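Fucose-specific lectin (Aleuria aurantia, PDB 6GKE) binds L-fucose through five sites set between neighbouring blades of a six-bladed beta-propeller, preferring the alpha-1,6-linked core fucose of glycoproteins. Local coordinates at residues V66-K69 with I74-R77; H145-V148 with K152-A155; Y181-D186 with A206-G211. The protein carries 1 engineered substitution. All coordinates share one frame; numbering follows the deposited sequence. Where two conformers were deposited one is given.

From the N terminus, the three contacts follow one another along the chain, and none nests within or crosses another. Interaction 1 closes the short hairpin between strands 64-70 and 73-81, the first two strands of one four-stranded propeller blade. Interaction 2 does the same for strands 142-149 and 153-162, the last two of the next blade. Interaction 3 spans a longer loop: Gln183, ending the second strand of the following blade, grips the linker 208-211 that leaves its outermost strand for the blade beginning at 213. Interactions 1 and 2 meet the same fucose, held between their blades; interaction 3 lies about 30 Å from interaction 1, centre to centre.

Interaction 1: V66-K69 with I74-R77; sequences VTWK and IQIR. With FUC (alpha-L-fucopyranose), chain B; FUC (alpha-L-fucopyranose), chain C.
Trp68 and Arg77 pack against each other across the first two strands of a propeller blade, an antiparallel beta hairpin in which Val66 and Trp68 form hydrogen-bonded pairs with Arg77 and Gln75. Arg77 is the residue to follow outward. Its CB lies against Val66 CG2, and CG rests near CH2 and CZ3 of Trp68. A bend at chi2 (-66°) brings the chain back alongside the indole, so that Trp68 CH2 sits over the guanidinium face, 3.6 Å from Arg77 CZ, with the two planes 55° apart. Further out, Arg77 NE donates to O4 of the chain-B fucose at 2.9 Å, and Arg77 NH2 donates to the ring oxygen O5 of the same sugar at the same distance. On the end of the guanidinium, NH1 and NH2 both grip Gln75 OE1, which lies in their plane, while NH1 also donates to Ile76 O. These bonds fix the rotation of the group that reads the sugar. Glu89, Gln101 and Trp153 also bond this fucose.

Gln75 is braced in turn: its CB stands over the six-membered ring of Trp68, a CH-pi contact 3.6 Å from the centroid, and its NE2 bonds Ser70 OG. The other face of the hairpin serves the chain-C fucose, where Ile76 CD1 comes 3.5 Å from O4 and Ile74 CG2 approaches C6. On that face Thr67 OG1, anti to its own N (chi1 -172°), donates to Gln75 O at 2.7 Å, reaching this carbonyl from the opposite side of its plane to Trp68 N.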
loop_
_atom_site.group_PDB
_atom_site.type_symbol
_atom_site.label_atom_id
_atom_site.label_comp_id
_atom_site.label_asym_id
_atom_site.label_seq_id
_atom_site.Cartn_x
_atom_site.Cartn_y
_atom_site.Cartn_z
ATOM N N VAL A 66 9.240 -2.991 23.487
ATOM C CA VAL A 66 10.281 -2.676 24.474
ATOM C C VAL A 66 11.180 -3.898 24.667
ATOM O O VAL A 66 10.803 -5.023 24.337
ATOM C CB VAL A 66 9.691 -2.238 25.827
ATOM C CG1 VAL A 66 8.906 -0.944 25.706
ATOM C CG2 VAL A 66 8.836 -3.328 26.463
ATOM N N THR A 67 12.355 -3.660 25.255
ATOM C CA THR A 67 13.311 -4.723 25.516
ATOM C C THR A 67 14.134 -4.397 26.762
ATOM O O THR A 67 14.329 -3.238 27.113
ATOM C CB THR A 67 14.213 -4.945 24.294
ATOM O OG1 THR A 67 15.034 -6.102 24.465
ATOM C CG2 THR A 67 15.119 -3.767 24.007
ATOM N N TRP A 68 14.628 -5.451 27.404
ATOM C CA TRP A 68 15.594 -5.355 28.492
ATOM C C TRP A 68 16.312 -6.704 28.580
ATOM O O TRP A 68 15.874 -7.680 27.970
ATOM C CB TRP A 68 14.935 -4.968 29.829
ATOM C CG TRP A 68 14.024 -6.021 30.386
ATOM C CD1 TRP A 68 14.315 -6.949 31.343
ATOM C CD2 TRP A 68 12.660 -6.270 29.997
ATOM N NE1 TRP A 68 13.233 -7.754 31.573
ATOM C CE2 TRP A 68 12.204 -7.364 30.760
ATOM C CE3 TRP A 68 11.779 -5.676 29.085
ATOM C CZ2 TRP A 68 10.919 -7.882 30.629
ATOM C CZ3 TRP A 68 10.503 -6.184 28.960
ATOM C CH2 TRP A 68 10.083 -7.277 29.720
ATOM N N LYS A 69 17.408 -6.743 29.337
ATOM C CA LYS A 69 18.138 -7.977 29.540
ATOM C C LYS A 69 17.762 -8.560 30.906
ATOM O O LYS A 69 17.646 -7.849 31.885
ATOM C CB LYS A 69 19.643 -7.731 29.413
ATOM C CG LYS A 69 20.492 -8.991 29.463
ATOM C CD LYS A 69 21.906 -8.789 28.957
ATOM C CE LYS A 69 22.594 -7.577 29.550
ATOM N NZ LYS A 69 24.030 -7.519 29.181
ATOM N N ILE A 74 17.628 -12.021 26.506
ATOM C CA ILE A 74 17.000 -10.810 26.022
ATOM C C ILE A 74 15.486 -10.987 26.102
ATOM O O ILE A 74 14.942 -11.938 25.555
ATOM C CB ILE A 74 17.450 -10.484 24.587
ATOM C CG1 ILE A 74 18.970 -10.319 24.482
ATOM C CG2 ILE A 74 16.717 -9.260 24.061
ATOM C CD1 ILE A 74 19.551 -9.226 25.349
ATOM N N GLN A 75 14.825 -10.049 26.786
ATOM C CA GLN A 75 13.373 -10.001 26.841
ATOM C C GLN A 75 12.873 -8.958 25.837
ATOM O O GLN A 75 13.388 -7.847 25.777
ATOM C CB GLN A 75 12.889 -9.652 28.250
ATOM C CG GLN A 75 13.321 -10.649 29.315
ATOM C CD GLN A 75 12.446 -11.876 29.387
ATOM O OE1 GLN A 75 11.308 -11.891 28.920
ATOM N NE2 GLN A 75 12.983 -12.925 29.992
ATOM N N ILE A 76 11.859 -9.342 25.054
ATOM C CA ILE A 76 11.191 -8.416 24.153
ATOM C C ILE A 76 9.692 -8.536 24.407
ATOM O O ILE A 76 9.180 -9.633 24.641
ATOM C CB ILE A 76 11.524 -8.667 22.667
ATOM C CG1 ILE A 76 13.036 -8.703 22.437
ATOM C CG2 ILE A 76 10.839 -7.632 21.785
ATOM C CD1 ILE A 76 13.450 -9.274 21.102
ATOM N N ARG A 77 8.999 -7.401 24.353
ATOM C CA ARG A 77 7.543 -7.386 24.370
ATOM C C ARG A 77 7.072 -6.549 23.184
ATOM O O ARG A 77 7.552 -5.427 22.997
ATOM C CB ARG A 77 6.998 -6.801 25.676
ATOM C CG ARG A 77 7.499 -7.488 26.937
ATOM C CD ARG A 77 7.010 -8.923 27.066
ATOM N NE ARG A 77 7.442 -9.559 28.306
ATOM C CZ ARG A 77 8.576 -10.243 28.473
ATOM N NH1 ARG A 77 9.432 -10.397 27.475
ATOM N NH2 ARG A 77 8.860 -10.767 29.654
HETATM C C1 FUC B . 5.579 -11.814 31.084
HETATM C C2 FUC B . 4.326 -11.403 30.320
HETATM C C3 FUC B . 3.666 -10.202 30.986
HETATM C C4 FUC B . 4.692 -9.078 31.111
HETATM C C5 FUC B . 5.871 -9.580 31.935
HETATM C C6 FUC B . 6.954 -8.536 32.140
HETATM O O2 FUC B . 3.407 -12.500 30.271
HETATM O O3 FUC B . 2.496 -9.815 30.258
HETATM O O4 FUC B . 5.200 -8.671 29.833
HETATM O O5 FUC B . 6.463 -10.709 31.266
HETATM C C1 FUC C . 17.320 -13.524 17.837
HETATM C C2 FUC C . 16.016 -13.482 17.063
HETATM C C3 FUC C . 14.823 -13.489 18.015
HETATM C C4 FUC C . 14.967 -12.390 19.057
HETATM C C5 FUC C . 16.301 -12.557 19.777
HETATM C C6 FUC C . 16.565 -11.479 20.818
HETATM O O1 FUC C . 17.423 -14.814 18.424
HETATM O O2 FUC C . 15.944 -14.629 16.208
HETATM O O3 FUC C . 13.602 -13.375 17.276
HETATM O O4 FUC C . 14.938 -11.091 18.456
HETATM O O5 FUC C . 17.356 -12.493 18.815
#

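Interaction 2: H145-V148 with K152-A155; sequences HEYV and KWTA. With FUC (alpha-L-fucopyranose), chain E; FUC (alpha-L-fucopyranose), chain B.
Tyr147 lays its ring flat over the backbone of Thr154 and Ala155 in this antiparallel hairpin, which forms the outer two strands of a propeller blade. Among the ring contacts, Ala155 CA makes a CH-pi approach 3.8 Å from the Tyr147 centroid, and the methyl of Ala155 reaches CE1 of the same ring at 3.6 Å. The carbonyl of Thr154 and the amide of Ala155 lie over that face too, nearer its rim. A chi1 of -124°, well away from a staggered value, swings the phenol over the neighbouring strand. Trp153 meets the edge of the tyrosine ring, its CE3 3.9 Å from Tyr147 CD2.

Backbone hydrogen bonds join one pair of residues: Val148 N donates to Thr154 O at 2.8 Å, and Thr154 N donates to Val148 O. The latter oxygen also receives a CA-H contact from Trp153. A water links Tyr147 OH, 2.7 Å away, to Trp153 O, to which it donates.

Sugar bonds leave the hairpin for two different sites. Trp153 NE1 donates almost straight (165°) to O3 of the chain-B fucose, 2.8 Å away near the indole plane. Glu146 runs straight out from its backbone (chi1 178°) and receives O3 of the chain-E fucose on OE1 at 2.6 Å and O4 of that sugar on OE2. Ala157 N also bonds OE1, orienting the carboxylate.

Strand 129-134 flanks strand 142-149 on the side away from 153-162: its Arg131 touches Glu146 and Val148, its Tyr134 meets Tyr147, and its Val132 lies against Trp153.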
loop_
_atom_site.group_PDB
_atom_site.type_symbol
_atom_site.label_atom_id
_atom_site.label_comp_id
_atom_site.label_asym_id
_atom_site.label_seq_id
_atom_site.Cartn_x
_atom_site.Cartn_y
_atom_site.Cartn_z
ATOM N N HIS A 145 -4.740 6.666 27.559
ATOM C CA HIS A 145 -4.815 5.784 28.699
ATOM C C HIS A 145 -3.518 4.988 28.815
ATOM O O HIS A 145 -2.836 4.753 27.823
ATOM C CB HIS A 145 -6.007 4.839 28.560
ATOM C CG HIS A 145 -7.313 5.551 28.598
ATOM N ND1 HIS A 145 -8.064 5.649 29.755
ATOM C CD2 HIS A 145 -7.988 6.233 27.647
ATOM C CE1 HIS A 145 -9.160 6.338 29.499
ATOM N NE2 HIS A 145 -9.136 6.707 28.217
ATOM N N GLU A 146 -3.236 4.540 30.039
ATOM C CA GLU A 146 -2.008 3.837 30.369
ATOM C C GLU A 146 -2.349 2.500 31.030
ATOM O O GLU A 146 -3.205 2.453 31.920
ATOM C CB GLU A 146 -1.204 4.714 31.329
ATOM C CG GLU A 146 0.104 4.125 31.824
ATOM C CD GLU A 146 0.685 4.915 32.982
ATOM O OE1 GLU A 146 -0.069 5.127 33.957
ATOM O OE2 GLU A 146 1.873 5.314 32.911
ATOM N N TYR A 147 -1.648 1.438 30.624
ATOM C CA TYR A 147 -1.662 0.161 31.347
ATOM C C TYR A 147 -0.251 -0.073 31.899
ATOM O O TYR A 147 0.747 0.290 31.278
ATOM C CB TYR A 147 -2.229 -1.001 30.507
ATOM C CG TYR A 147 -3.392 -1.653 31.215
ATOM C CD1 TYR A 147 -4.630 -1.027 31.237
ATOM C CD2 TYR A 147 -3.239 -2.799 31.982
ATOM C CE1 TYR A 147 -5.682 -1.522 31.988
ATOM C CE2 TYR A 147 -4.284 -3.309 32.741
ATOM C CZ TYR A 147 -5.509 -2.665 32.748
ATOM O OH TYR A 147 -6.547 -3.129 33.508
ATOM N N VAL A 148 -0.208 -0.666 33.091
ATOM C CA VAL A 148 0.961 -0.667 33.961
ATOM C C VAL A 148 1.369 -2.103 34.287
ATOM O O VAL A 148 0.542 -2.857 34.792
ATOM C CB VAL A 148 0.606 0.070 35.268
ATOM C CG1 VAL A 148 1.683 -0.063 36.334
ATOM C CG2 VAL A 148 0.266 1.530 35.010
ATOM N N LYS A 152 2.392 -7.074 37.934
ATOM C CA LYS A 152 1.092 -7.545 37.459
ATOM C C LYS A 152 0.523 -6.415 36.601
ATOM O O LYS A 152 0.860 -5.268 36.843
ATOM C CB LYS A 152 0.108 -7.780 38.612
ATOM C CG LYS A 152 0.472 -8.845 39.633
ATOM C CD LYS A 152 0.384 -10.243 39.075
ATOM C CE LYS A 152 0.869 -11.300 40.044
ATOM N NZ LYS A 152 -0.065 -11.480 41.180
ATOM N N TRP A 153 -0.339 -6.726 35.633
ATOM C CA TRP A 153 -0.978 -5.680 34.843
ATOM C C TRP A 153 -2.106 -5.015 35.637
ATOM O O TRP A 153 -2.977 -5.686 36.180
ATOM C CB TRP A 153 -1.532 -6.233 33.531
ATOM C CG TRP A 153 -0.477 -6.568 32.528
ATOM C CD1 TRP A 153 -0.106 -7.815 32.125
ATOM C CD2 TRP A 153 0.339 -5.644 31.786
ATOM N NE1 TRP A 153 0.892 -7.733 31.194
ATOM C CE2 TRP A 153 1.179 -6.415 30.958
ATOM C CE3 TRP A 153 0.423 -4.247 31.714
ATOM C CZ2 TRP A 153 2.107 -5.838 30.095
ATOM C CZ3 TRP A 153 1.333 -3.676 30.851
ATOM C CH2 TRP A 153 2.164 -4.465 30.053
ATOM N N THR A 154 -2.112 -3.681 35.629
ATOM C CA THR A 154 -3.223 -2.921 36.172
ATOM C C THR A 154 -3.333 -1.594 35.412
ATOM O O THR A 154 -2.406 -1.159 34.744
ATOM C CB THR A 154 -3.083 -2.761 37.692
ATOM O OG1 THR A 154 -4.360 -2.433 38.237
ATOM C CG2 THR A 154 -2.075 -1.702 38.086
ATOM N N ALA A 155 -4.506 -0.973 35.514
ATOM C CA ALA A 155 -4.725 0.299 34.853
ATOM C C ALA A 155 -3.890 1.387 35.534
ATOM O O ALA A 155 -3.674 1.365 36.751
ATOM C CB ALA A 155 -6.189 0.650 34.864
HETATM C C1 FUC E . 2.268 4.062 38.436
HETATM C C2 FUC E . 1.190 4.563 37.482
HETATM C C3 FUC E . 1.551 5.980 37.019
HETATM C C4 FUC E . 2.957 5.999 36.412
HETATM C C5 FUC E . 3.923 5.528 37.492
HETATM C C6 FUC E . 5.366 5.551 37.034
HETATM O O1 FUC E . 2.147 4.808 39.645
HETATM O O2 FUC E . -0.096 4.513 38.131
HETATM O O3 FUC E . 0.571 6.479 36.108
HETATM O O4 FUC E . 3.077 5.103 35.305
HETATM O O5 FUC E . 3.584 4.194 37.875
HETATM C C1 FUC B . 5.579 -11.814 31.084
HETATM C C2 FUC B . 4.326 -11.403 30.320
HETATM C C3 FUC B . 3.666 -10.202 30.986
HETATM C C4 FUC B . 4.692 -9.078 31.111
HETATM C C5 FUC B . 5.871 -9.580 31.935
HETATM C C6 FUC B . 6.954 -8.536 32.140
HETATM O O2 FUC B . 3.407 -12.500 30.271
HETATM O O3 FUC B . 2.496 -9.815 30.258
HETATM O O4 FUC B . 5.200 -8.671 29.833
HETATM O O5 FUC B . 6.463 -10.709 31.266
HETATM O O HOH W 1 -6.018 -5.066 35.314
#

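Interaction 3: Y181-D186 with A206-G211; sequences YYQATD and ASASAG
Gln183 carries this contact: its side-chain amide reaches across to the backbone of 208-211, and it buries far more surface here than any other residue. With CG turned away from the residue's own N (chi1 -173°) and the rest of the chain stretched out, the amide is delivered at full length from the end of strand 177-183 to the linker that follows strand 199-207. The two amide atoms then work as a pair. Gln183 OE1 accepts from Gly211 N at 2.9 Å, the donor tilted from the carbonyl plane, while Gln183 NE2 donates to Ser209 O, also at 2.9 Å. That second bond is nearly straight at 172° and runs in the plane of the glutamine amide, yet it meets the serine carbonyl from above its plane instead of along a lone pair.

Gly211 adds the next largest share of buried surface. Its positive phi (85°), easily adopted by a residue without a side chain, turns the chain where its N-H meets OE1. Ala208 follows closely, its methyl 3.9 Å from Gln183 NE2 and its carbonyl oxygen 3.3 Å from the same nitrogen.

Around the pair, Gln183 NE2 has a further acceptor in Asn187 O, and Ala208 rests on Ile189 and on Trp229 of the following blade. The contact therefore ties one blade to the linker entering the next, with the side chain of Gln183 about 11 Å from that of the fucose-binding Glu191. Because a single amide both gives and accepts, it offers the turning backbone what a partner strand would supply, with the C=O of Ser209 and the N-H of Gly211 satisfied by one side chain.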
loop_
_atom_site.group_PDB
_atom_site.type_symbol
_atom_site.label_atom_id
_atom_site.label_comp_id
_atom_site.label_asym_id
_atom_site.label_seq_id
_atom_site.Cartn_x
_atom_site.Cartn_y
_atom_site.Cartn_z
ATOM N N TYR A 181 4.504 12.028 24.592
ATOM C CA TYR A 181 4.307 13.044 23.563
ATOM C C TYR A 181 3.117 12.634 22.704
ATOM O O TYR A 181 2.979 11.478 22.331
ATOM C CB TYR A 181 5.577 13.216 22.722
ATOM C CG TYR A 181 6.741 13.618 23.580
ATOM C CD1 TYR A 181 6.960 14.944 23.909
ATOM C CD2 TYR A 181 7.552 12.662 24.165
ATOM C CE1 TYR A 181 7.971 15.314 24.778
ATOM C CE2 TYR A 181 8.570 13.013 25.034
ATOM C CZ TYR A 181 8.775 14.344 25.352
ATOM O OH TYR A 181 9.761 14.682 26.240
ATOM N N TYR A 182 2.256 13.600 22.396
ATOM C CA TYR A 182 1.040 13.327 21.636
ATOM C C TYR A 182 0.624 14.616 20.934
ATOM O O TYR A 182 1.146 15.674 21.250
ATOM C CB TYR A 182 -0.060 12.815 22.569
ATOM C CG TYR A 182 -0.461 13.818 23.621
ATOM C CD1 TYR A 182 0.244 13.944 24.806
ATOM C CD2 TYR A 182 -1.514 14.690 23.403
ATOM C CE1 TYR A 182 -0.094 14.894 25.753
ATOM C CE2 TYR A 182 -1.874 15.640 24.344
ATOM C CZ TYR A 182 -1.159 15.747 25.522
ATOM O OH TYR A 182 -1.514 16.698 26.436
ATOM N N GLN A 183 -0.328 14.522 20.005
ATOM C CA GLN A 183 -0.786 15.696 19.287
ATOM C C GLN A 183 -2.172 16.077 19.809
ATOM O O GLN A 183 -3.122 15.303 19.715
ATOM C CB GLN A 183 -0.792 15.440 17.783
ATOM C CG GLN A 183 -1.104 16.692 16.970
ATOM C CD GLN A 183 -0.876 16.479 15.495
ATOM O OE1 GLN A 183 -1.180 15.420 14.952
ATOM N NE2 GLN A 183 -0.359 17.496 14.827
ATOM N N ALA A 184 -2.256 17.283 20.381
ATOM C CA ALA A 184 -3.483 17.788 20.973
ATOM C C ALA A 184 -4.391 18.348 19.880
ATOM O O ALA A 184 -3.992 18.474 18.724
ATOM C CB ALA A 184 -3.152 18.835 22.005
ATOM N N THR A 185 -5.612 18.723 20.273
ATOM C CA THR A 185 -6.650 19.104 19.330
ATOM C C THR A 185 -6.313 20.398 18.572
ATOM O O THR A 185 -6.934 20.653 17.559
ATOM C CB THR A 185 -8.016 19.215 20.023
ATOM O OG1 THR A 185 -7.899 20.064 21.167
ATOM C CG2 THR A 185 -8.561 17.866 20.440
ATOM N N ASP A 186 -5.357 21.203 19.057
ATOM C CA ASP A 186 -4.879 22.406 18.348
ATOM C C ASP A 186 -3.730 22.074 17.379
ATOM O O ASP A 186 -3.084 22.984 16.866
ATOM C CB ASP A 186 -4.463 23.500 19.336
ATOM C CG ASP A 186 -3.387 23.098 20.330
ATOM O OD1 ASP A 186 -3.081 21.882 20.428
ATOM O OD2 ASP A 186 -2.861 24.004 21.003
ATOM N N ALA A 206 5.120 21.950 20.099
ATOM C CA ALA A 206 5.533 22.262 18.737
ATOM C C ALA A 206 4.362 22.069 17.780
ATOM O O ALA A 206 3.695 21.040 17.805
ATOM C CB ALA A 206 6.680 21.376 18.319
ATOM N N SER A 207 4.151 23.041 16.893
ATOM C CA SER A 207 3.178 22.910 15.813
ATOM C C SER A 207 3.622 21.806 14.848
ATOM O O SER A 207 4.799 21.703 14.511
ATOM C CB SER A 207 3.002 24.211 15.081
ATOM O OG SER A 207 2.403 25.185 15.919
ATOM N N ALA A 208 2.665 21.000 14.387
ATOM C CA ALA A 208 2.933 19.946 13.424
ATOM C C ALA A 208 1.702 19.747 12.541
ATOM O O ALA A 208 0.583 20.077 12.931
ATOM C CB ALA A 208 3.304 18.664 14.124
ATOM N N SER A 209 1.931 19.189 11.351
ATOM C CA SER A 209 0.849 18.793 10.465
ATOM C C SER A 209 -0.148 17.913 11.227
ATOM O O SER A 209 0.248 17.072 12.021
ATOM C CB SER A 209 1.376 18.047 9.263
ATOM O OG SER A 209 2.259 18.851 8.489
ATOM N N ALA A 210 -1.441 18.069 10.946
ATOM C CA ALA A 210 -2.442 17.209 11.558
ATOM C C ALA A 210 -2.141 15.741 11.229
ATOM O O ALA A 210 -1.960 15.385 10.070
ATOM C CB ALA A 210 -3.821 17.591 11.079
ATOM N N GLY A 211 -2.114 14.894 12.262
ATOM C CA GLY A 211 -2.029 13.448 12.093
ATOM C C GLY A 211 -0.615 12.905 11.934
ATOM O O GLY A 211 -0.460 11.785 11.469
#